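Local coordinates for DUF5012 domain-containing protein (Bacteroides thetaiotaomicron, PDB 5FQ8) that is of unknown function but is probably a surface lipoprotein of a gut bacterium, pairing an Ig-like domain with a C-terminal domain built from beta strands, at residues Gln31-Pro36 against Arg83-Ala88; Pro36-Glu41 against Val51-Ser56; Gly55-Asn60 against Tyr65-Ala70. All coordinates share one frame; numbering follows the deposited sequence.

Interaction 1. Residues Gln31-Pro36 against Arg83-Ala88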
# COMPACT_ATOMS: atom_id res chain seq x y z
N GLN G 31 28.77 -46.43 -56.83
CA GLN G 31 29.45 -45.32 -56.20
C GLN G 31 29.58 -45.59 -54.71
O GLN G 31 28.57 -45.87 -54.06
CB GLN G 31 28.70 -44.02 -56.46
CG GLN G 31 29.61 -42.84 -56.73
CD GLN G 31 30.38 -42.95 -58.05
OE1 GLN G 31 31.14 -43.90 -58.27
NE2 GLN G 31 30.18 -41.98 -58.92
N PRO G 32 30.78 -45.55 -54.14
CA PRO G 32 30.95 -45.92 -52.74
C PRO G 32 30.21 -44.97 -51.82
O PRO G 32 30.01 -43.79 -52.12
CB PRO G 32 32.46 -45.84 -52.52
CG PRO G 32 33.03 -46.00 -53.86
CD PRO G 32 32.08 -45.35 -54.80
N PHE G 33 29.80 -45.50 -50.67
CA PHE G 33 29.13 -44.71 -49.64
C PHE G 33 30.13 -44.35 -48.56
O PHE G 33 30.66 -45.23 -47.88
CB PHE G 33 27.96 -45.46 -49.03
CG PHE G 33 27.46 -44.84 -47.76
CD1 PHE G 33 26.68 -43.70 -47.79
CD2 PHE G 33 27.79 -45.38 -46.53
CE1 PHE G 33 26.23 -43.13 -46.62
CE2 PHE G 33 27.34 -44.81 -45.36
CZ PHE G 33 26.56 -43.69 -45.41
N VAL G 34 30.36 -43.05 -48.38
CA VAL G 34 31.29 -42.54 -47.39
C VAL G 34 30.49 -41.99 -46.23
O VAL G 34 29.61 -41.14 -46.42
CB VAL G 34 32.20 -41.45 -47.99
CG1 VAL G 34 33.23 -41.03 -46.96
CG2 VAL G 34 32.86 -41.96 -49.25
N GLU G 35 30.80 -42.46 -45.03
CA GLU G 35 30.11 -42.03 -43.83
C GLU G 35 30.25 -40.53 -43.63
O GLU G 35 31.36 -40.05 -43.38
CB GLU G 35 30.66 -42.80 -42.62
CG GLU G 35 30.14 -42.33 -41.28
CD GLU G 35 28.63 -42.36 -41.21
OE1 GLU G 35 28.03 -43.39 -41.56
OE2 GLU G 35 28.05 -41.35 -40.79
N PRO G 36 29.16 -39.77 -43.72
CA PRO G 36 29.26 -38.31 -43.54
C PRO G 36 29.77 -37.89 -42.18
O PRO G 36 30.42 -36.84 -42.07
CB PRO G 36 27.82 -37.84 -43.77
CG PRO G 36 27.21 -38.89 -44.60
CD PRO G 36 27.81 -40.17 -44.13
N ARG G 83 19.58 -42.23 -41.01
CA ARG G 83 20.09 -41.75 -42.29
C ARG G 83 19.69 -42.75 -43.36
O ARG G 83 19.95 -43.95 -43.21
CB ARG G 83 21.60 -41.57 -42.25
CG ARG G 83 22.16 -40.87 -43.47
CD ARG G 83 23.64 -40.73 -43.32
NE ARG G 83 23.99 -39.48 -42.66
CZ ARG G 83 25.04 -39.34 -41.86
NH1 ARG G 83 25.81 -40.38 -41.59
NH2 ARG G 83 25.31 -38.17 -41.32
N THR G 84 19.06 -42.27 -44.42
CA THR G 84 18.52 -43.10 -45.49
C THR G 84 19.33 -42.91 -46.76
O THR G 84 19.49 -41.78 -47.23
CB THR G 84 17.06 -42.75 -45.76
OG1 THR G 84 16.34 -42.75 -44.53
CG2 THR G 84 16.46 -43.77 -46.69
N VAL G 85 19.82 -44.01 -47.33
CA VAL G 85 20.66 -43.97 -48.52
C VAL G 85 19.93 -44.66 -49.65
O VAL G 85 19.47 -45.80 -49.48
CB VAL G 85 22.02 -44.63 -48.26
CG1 VAL G 85 22.81 -44.71 -49.54
CG2 VAL G 85 22.79 -43.84 -47.24
N TYR G 86 19.83 -43.99 -50.80
CA TYR G 86 19.14 -44.50 -51.98
C TYR G 86 20.13 -44.77 -53.10
O TYR G 86 21.11 -44.04 -53.28
CB TYR G 86 18.09 -43.51 -52.47
CG TYR G 86 17.07 -43.08 -51.44
CD1 TYR G 86 17.32 -42.02 -50.59
CD2 TYR G 86 15.84 -43.72 -51.35
CE1 TYR G 86 16.38 -41.61 -49.66
CE2 TYR G 86 14.90 -43.32 -50.42
CZ TYR G 86 15.17 -42.26 -49.58
OH TYR G 86 14.25 -41.85 -48.66
N VAL G 87 19.86 -45.81 -53.89
CA VAL G 87 20.76 -46.27 -54.93
C VAL G 87 20.04 -46.25 -56.27
O VAL G 87 18.92 -46.77 -56.39
CB VAL G 87 21.29 -47.69 -54.62
CG1 VAL G 87 22.40 -48.05 -55.58
CG2 VAL G 87 21.79 -47.75 -53.22
N ALA G 88 20.69 -45.70 -57.30
CA ALA G 88 20.09 -45.58 -58.62
C ALA G 88 20.29 -46.86 -59.42
O ALA G 88 20.75 -47.88 -58.91
CB ALA G 88 20.67 -44.37 -59.35

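Interaction 2. Residues Pro36-Glu41 against Val51-Ser56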
# COMPACT_ATOMS: atom_id res chain seq x y z
N PRO G 36 29.16 -39.77 -43.72
CA PRO G 36 29.26 -38.31 -43.54
C PRO G 36 29.77 -37.89 -42.18
O PRO G 36 30.42 -36.84 -42.07
CB PRO G 36 27.82 -37.84 -43.77
CG PRO G 36 27.21 -38.89 -44.60
CD PRO G 36 27.81 -40.17 -44.13
N GLY G 37 29.49 -38.64 -41.12
CA GLY G 37 30.02 -38.38 -39.80
C GLY G 37 28.94 -38.12 -38.77
O GLY G 37 27.77 -37.92 -39.09
N TYR G 38 29.37 -38.12 -37.52
CA TYR G 38 28.47 -37.89 -36.39
C TYR G 38 29.32 -37.62 -35.16
O TYR G 38 30.51 -37.95 -35.12
CB TYR G 38 27.56 -39.09 -36.15
CG TYR G 38 28.30 -40.39 -36.11
CD1 TYR G 38 28.85 -40.86 -34.94
CD2 TYR G 38 28.48 -41.14 -37.26
CE1 TYR G 38 29.54 -42.04 -34.91
CE2 TYR G 38 29.16 -42.32 -37.24
CZ TYR G 38 29.70 -42.76 -36.06
OH TYR G 38 30.39 -43.95 -36.05
N TYR G 39 28.69 -37.00 -34.16
CA TYR G 39 29.36 -36.69 -32.91
C TYR G 39 28.48 -37.08 -31.74
O TYR G 39 27.29 -36.76 -31.72
CB TYR G 39 29.70 -35.19 -32.82
CG TYR G 39 30.24 -34.79 -31.47
CD1 TYR G 39 31.54 -35.07 -31.12
CD2 TYR G 39 29.43 -34.14 -30.56
CE1 TYR G 39 32.03 -34.71 -29.89
CE2 TYR G 39 29.91 -33.77 -29.32
CZ TYR G 39 31.22 -34.06 -28.99
OH TYR G 39 31.70 -33.70 -27.76
N ALA G 40 29.07 -37.75 -30.75
CA ALA G 40 28.33 -38.20 -29.58
C ALA G 40 29.08 -37.79 -28.32
O ALA G 40 30.28 -38.03 -28.19
CB ALA G 40 28.12 -39.72 -29.59
N GLU G 41 28.36 -37.18 -27.39
CA GLU G 41 28.93 -36.66 -26.16
C GLU G 41 28.19 -37.22 -24.97
O GLU G 41 26.98 -37.47 -25.03
CB GLU G 41 28.84 -35.13 -26.14
CG GLU G 41 29.80 -34.43 -25.21
CD GLU G 41 29.59 -32.94 -25.22
OE1 GLU G 41 28.55 -32.48 -24.71
OE2 GLU G 41 30.46 -32.22 -25.76
N VAL G 51 29.17 -45.11 -30.85
CA VAL G 51 27.92 -45.14 -31.58
C VAL G 51 27.81 -46.46 -32.32
O VAL G 51 28.77 -46.92 -32.94
CB VAL G 51 27.83 -43.96 -32.55
CG1 VAL G 51 26.57 -44.03 -33.38
CG2 VAL G 51 27.91 -42.63 -31.80
N GLN G 52 26.66 -47.09 -32.22
CA GLN G 52 26.37 -48.29 -32.99
C GLN G 52 25.56 -47.90 -34.21
O GLN G 52 24.79 -46.93 -34.18
CB GLN G 52 25.61 -49.32 -32.14
CG GLN G 52 26.34 -49.75 -30.87
CD GLN G 52 25.46 -50.51 -29.88
OE1 GLN G 52 24.34 -50.92 -30.21
NE2 GLN G 52 25.96 -50.71 -28.66
N ILE G 53 25.75 -48.64 -35.30
CA ILE G 53 25.02 -48.40 -36.55
C ILE G 53 24.41 -49.70 -37.03
O ILE G 53 25.13 -50.65 -37.32
CB ILE G 53 25.93 -47.82 -37.64
CG1 ILE G 53 26.67 -46.60 -37.12
CG2 ILE G 53 25.10 -47.42 -38.82
CD1 ILE G 53 27.69 -46.11 -38.09
N LYS G 54 23.08 -49.73 -37.14
CA LYS G 54 22.37 -50.89 -37.65
C LYS G 54 21.92 -50.62 -39.09
O LYS G 54 21.32 -49.58 -39.37
CB LYS G 54 21.17 -51.24 -36.77
CG LYS G 54 21.56 -51.88 -35.43
CD LYS G 54 20.40 -51.95 -34.43
CE LYS G 54 20.81 -52.62 -33.11
NZ LYS G 54 21.28 -54.01 -33.32
N GLY G 55 22.24 -51.55 -39.98
CA GLY G 55 21.95 -51.43 -41.39
C GLY G 55 23.21 -51.49 -42.23
O GLY G 55 24.33 -51.39 -41.73
N SER G 56 23.00 -51.68 -43.53
CA SER G 56 24.11 -51.68 -44.47
C SER G 56 23.64 -51.15 -45.81
O SER G 56 22.47 -51.27 -46.16
CB SER G 56 24.72 -53.07 -44.69
OG SER G 56 25.57 -53.07 -45.82

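Interaction 3. Residues Gly55-Asn60 against Tyr65-Ala70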
# COMPACT_ATOMS: atom_id res chain seq x y z
N GLY G 55 22.24 -51.55 -39.98
CA GLY G 55 21.95 -51.43 -41.39
C GLY G 55 23.21 -51.49 -42.23
O GLY G 55 24.33 -51.39 -41.73
N SER G 56 23.00 -51.68 -43.53
CA SER G 56 24.11 -51.68 -44.47
C SER G 56 23.64 -51.15 -45.81
O SER G 56 22.47 -51.27 -46.16
CB SER G 56 24.72 -53.07 -44.69
OG SER G 56 25.57 -53.07 -45.82
N VAL G 57 24.57 -50.56 -46.55
CA VAL G 57 24.29 -49.95 -47.84
C VAL G 57 24.97 -50.80 -48.89
O VAL G 57 26.20 -50.83 -48.98
CB VAL G 57 24.78 -48.50 -47.90
CG1 VAL G 57 24.54 -47.94 -49.27
CG2 VAL G 57 24.08 -47.67 -46.86
N ASP G 58 24.17 -51.50 -49.69
CA ASP G 58 24.69 -52.31 -50.79
C ASP G 58 24.71 -51.43 -52.03
O ASP G 58 23.71 -51.28 -52.72
CB ASP G 58 23.83 -53.55 -51.00
CG ASP G 58 24.42 -54.50 -51.99
OD1 ASP G 58 25.57 -54.27 -52.43
OD2 ASP G 58 23.74 -55.50 -52.31
N VAL G 59 25.87 -50.82 -52.30
CA VAL G 59 25.93 -49.88 -53.41
C VAL G 59 25.79 -50.58 -54.75
O VAL G 59 25.47 -49.93 -55.75
CB VAL G 59 27.25 -49.09 -53.35
CG1 VAL G 59 27.28 -48.24 -52.11
CG2 VAL G 59 28.43 -50.02 -53.38
N ASN G 60 26.00 -51.89 -54.81
CA ASN G 60 25.91 -52.64 -56.05
C ASN G 60 24.54 -53.25 -56.28
O ASN G 60 24.39 -54.08 -57.18
CB ASN G 60 26.98 -53.73 -56.09
CG ASN G 60 28.37 -53.18 -56.29
OD1 ASN G 60 29.20 -53.21 -55.38
ND2 ASN G 60 28.65 -52.67 -57.49
N TYR G 65 18.17 -48.16 -48.52
CA TYR G 65 18.93 -48.68 -47.40
C TYR G 65 18.83 -47.70 -46.25
O TYR G 65 19.15 -46.52 -46.42
CB TYR G 65 20.39 -48.92 -47.79
CG TYR G 65 20.55 -49.97 -48.84
CD1 TYR G 65 20.56 -51.31 -48.51
CD2 TYR G 65 20.66 -49.62 -50.18
CE1 TYR G 65 20.70 -52.28 -49.48
CE2 TYR G 65 20.79 -50.58 -51.15
CZ TYR G 65 20.81 -51.91 -50.79
OH TYR G 65 20.95 -52.87 -51.77
N ASN G 66 18.37 -48.18 -45.10
CA ASN G 66 18.25 -47.37 -43.89
C ASN G 66 19.35 -47.74 -42.90
O ASN G 66 19.56 -48.93 -42.62
CB ASN G 66 16.89 -47.57 -43.23
CG ASN G 66 15.76 -47.00 -44.04
OD1 ASN G 66 15.37 -45.85 -43.84
ND2 ASN G 66 15.24 -47.78 -44.97
N LEU G 67 20.03 -46.73 -42.38
CA LEU G 67 21.05 -46.90 -41.35
C LEU G 67 20.57 -46.21 -40.09
O LEU G 67 20.10 -45.07 -40.14
CB LEU G 67 22.38 -46.32 -41.79
CG LEU G 67 22.98 -46.81 -43.09
CD1 LEU G 67 23.66 -45.66 -43.79
CD2 LEU G 67 23.98 -47.90 -42.81
N VAL G 68 20.67 -46.90 -38.96
CA VAL G 68 20.23 -46.36 -37.67
C VAL G 68 21.46 -46.14 -36.80
O VAL G 68 22.22 -47.07 -36.54
CB VAL G 68 19.22 -47.28 -36.98
CG1 VAL G 68 18.93 -46.78 -35.58
CG2 VAL G 68 17.95 -47.30 -37.78
N TYR G 69 21.65 -44.90 -36.37
CA TYR G 69 22.77 -44.52 -35.52
C TYR G 69 22.27 -44.37 -34.09
O TYR G 69 21.23 -43.74 -33.85
CB TYR G 69 23.38 -43.20 -35.98
CG TYR G 69 23.97 -43.20 -37.36
CD1 TYR G 69 23.16 -43.06 -38.48
CD2 TYR G 69 25.33 -43.28 -37.55
CE1 TYR G 69 23.70 -43.03 -39.74
CE2 TYR G 69 25.87 -43.25 -38.81
CZ TYR G 69 25.05 -43.13 -39.89
OH TYR G 69 25.59 -43.11 -41.14
N ALA G 70 23.02 -44.91 -33.14
CA ALA G 70 22.60 -44.82 -31.75
C ALA G 70 23.80 -44.84 -30.82
O ALA G 70 24.81 -45.48 -31.09
CB ALA G 70 21.64 -45.96 -31.40

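Interaction 1. Residues Gln31-Pro36 against Arg83-Ala88
E35 and R83 supply the polar half of this contact. The salt bridge runs from OE2 of E35 to NH1 of R83, 2.6 Å apart, and its hydrogen bond is weak because the N-H...O angle is only 129°. The two flat groups are tilted by 38°, and a single guanidinium nitrogen does the gripping. Bent at chi2 (56°), the glutamate chain curls back so that its carboxylate arrives at the edge of the guanidinium. Outside partners hold both groups: E35 OE1 bonds to the hydroxyl of Y69, and R83 NE to the carbonyl of D22.

The second kind of interaction is packing of P36 over one guanidinium face, its CG above the centre and 3.5 Å from CZ of R83.

The third is apolar: CE1 of F33 reaches CG2 of V85 at 3.6 Å, the two side chains crossing obliquely where the loop that carries F33 passes over strand 78-87 of the Ig-like domain. L27 and L67 also pack against F33.

With a carboxylate at its edge and a proline over its face, the buried guanidinium is probably kept from turning, and its charge is likely to be balanced locally by E35.

Interaction 2. Residues Pro36-Glu41 against Val51-Ser56
The side chains of Y38 and V51 run antiparallel alongside each other, so the tyrosine ring lies next to the valine branch. CE1 of Y38 lies 3.5 Å from CB of V51, while the valine CG2 approaches both CD1 and CE1. The ring owes this position to a chi1 of 49°, which tucks CG in between the two backbone bonds of CA and brings the ring beside V51. Further out, CD1 of I53, at the end of an extended chain, also comes to the ring obliquely, 4.2 Å from CE2 of Y38, and lies near its hydroxyl.

A40 joins from the same side of its strand, its CB meeting CG2 of V51 at 3.7 Å. One valine methyl thus touches both an aromatic ring and an alanine. Two sheets of an Ig-like sandwich face each other here, strand 38-42 belonging to one and strand 52-54 to the other; the nearest alpha carbons, those of A40 and V51, are 7.2 Å apart. Y69 and F81, from the second sheet, also pack on Y38, the Y69 ring meeting it at about 55°. A serine in place of Y38 would probably open a gap between the sheets and leave V51 and I53 without the ring that bridges them. Around this group, T48 touches the Y38 side chain from a loop, L17 of strand 10-19 packs on both A40 and V51, and A71 of strand 63-72 packs on V51.

Interaction 3. Residues Gly55-Asn60 against Tyr65-Ala70
G55 begins the contact, its alpha carbon 3.7 Å from the carbonyl O of N66. A side chain here would point toward the neighbouring strand and collide with that oxygen, and the backbone angles would also push a CB against the carbonyl of K54; the residue's lack of a side chain lets the two chains close to 4.6 Å between the alpha carbons of G55 and L67. Its own carbonyl lies against CD2 of L67.

S56 turns its side chain away and contributes backbone, its carbonyl O approaching CD1 of Y65 obliquely.

V57 works in two ways. Its CA sits over the Y65 ring, 4.2 Å from the centroid and 26° off the normal, a CH-pi contact. Meanwhile CG2, placed anti to the carbonyl carbon, meets CD1 of L67 at 3.7 Å and also reaches CB of Y65. The V57 and L67 side chains cross at about a right angle, and V85 of strand 78-87 packs on V57 as well.

At D58 the backbone N continues the cover of the same ring face, lying over its centre 3.5 Å above the plane. The D58 side chain passes the phenolic end of Y65, but the polar tips look elsewhere: OD2 bonds to the hydroxyl of T61, and the Y65 hydroxyl to the carbonyl of T61. Two residues further on, the amide N of N60 makes a weak bond back to OD1 of D58, as in an Asx turn.

A tyrosine whose ring lies against the preceding loop and whose hydroxyl bonds to the backbone four residues earlier is consistent with a tyrosine corner, a motif known from Greek-key beta sandwiches such as Ig-like domains.

How the interactions relate
All three interactions lie in the Ig-like domain, on the same side of the chain's centre. Interactions 1 and 3 are closest, with centres about 8 Å apart; 2 and 3 are separated by about 11 Å, and 1 and 2 by about 14 Å. Along the chain, 31-36 leads through P36 into 36-41, then 51-56 runs on into 55-60 through G55 and S56, and 65-70 precedes 83-88, so interaction 1 spans the other two. Strands 52-54, 63-72 and 78-87 are successive neighbours in one mixed sheet, while 38-42 belongs to the facing one. Y69 of strand 63-72 reaches both interactions 1 and 2, so loop and both sheets share one interior.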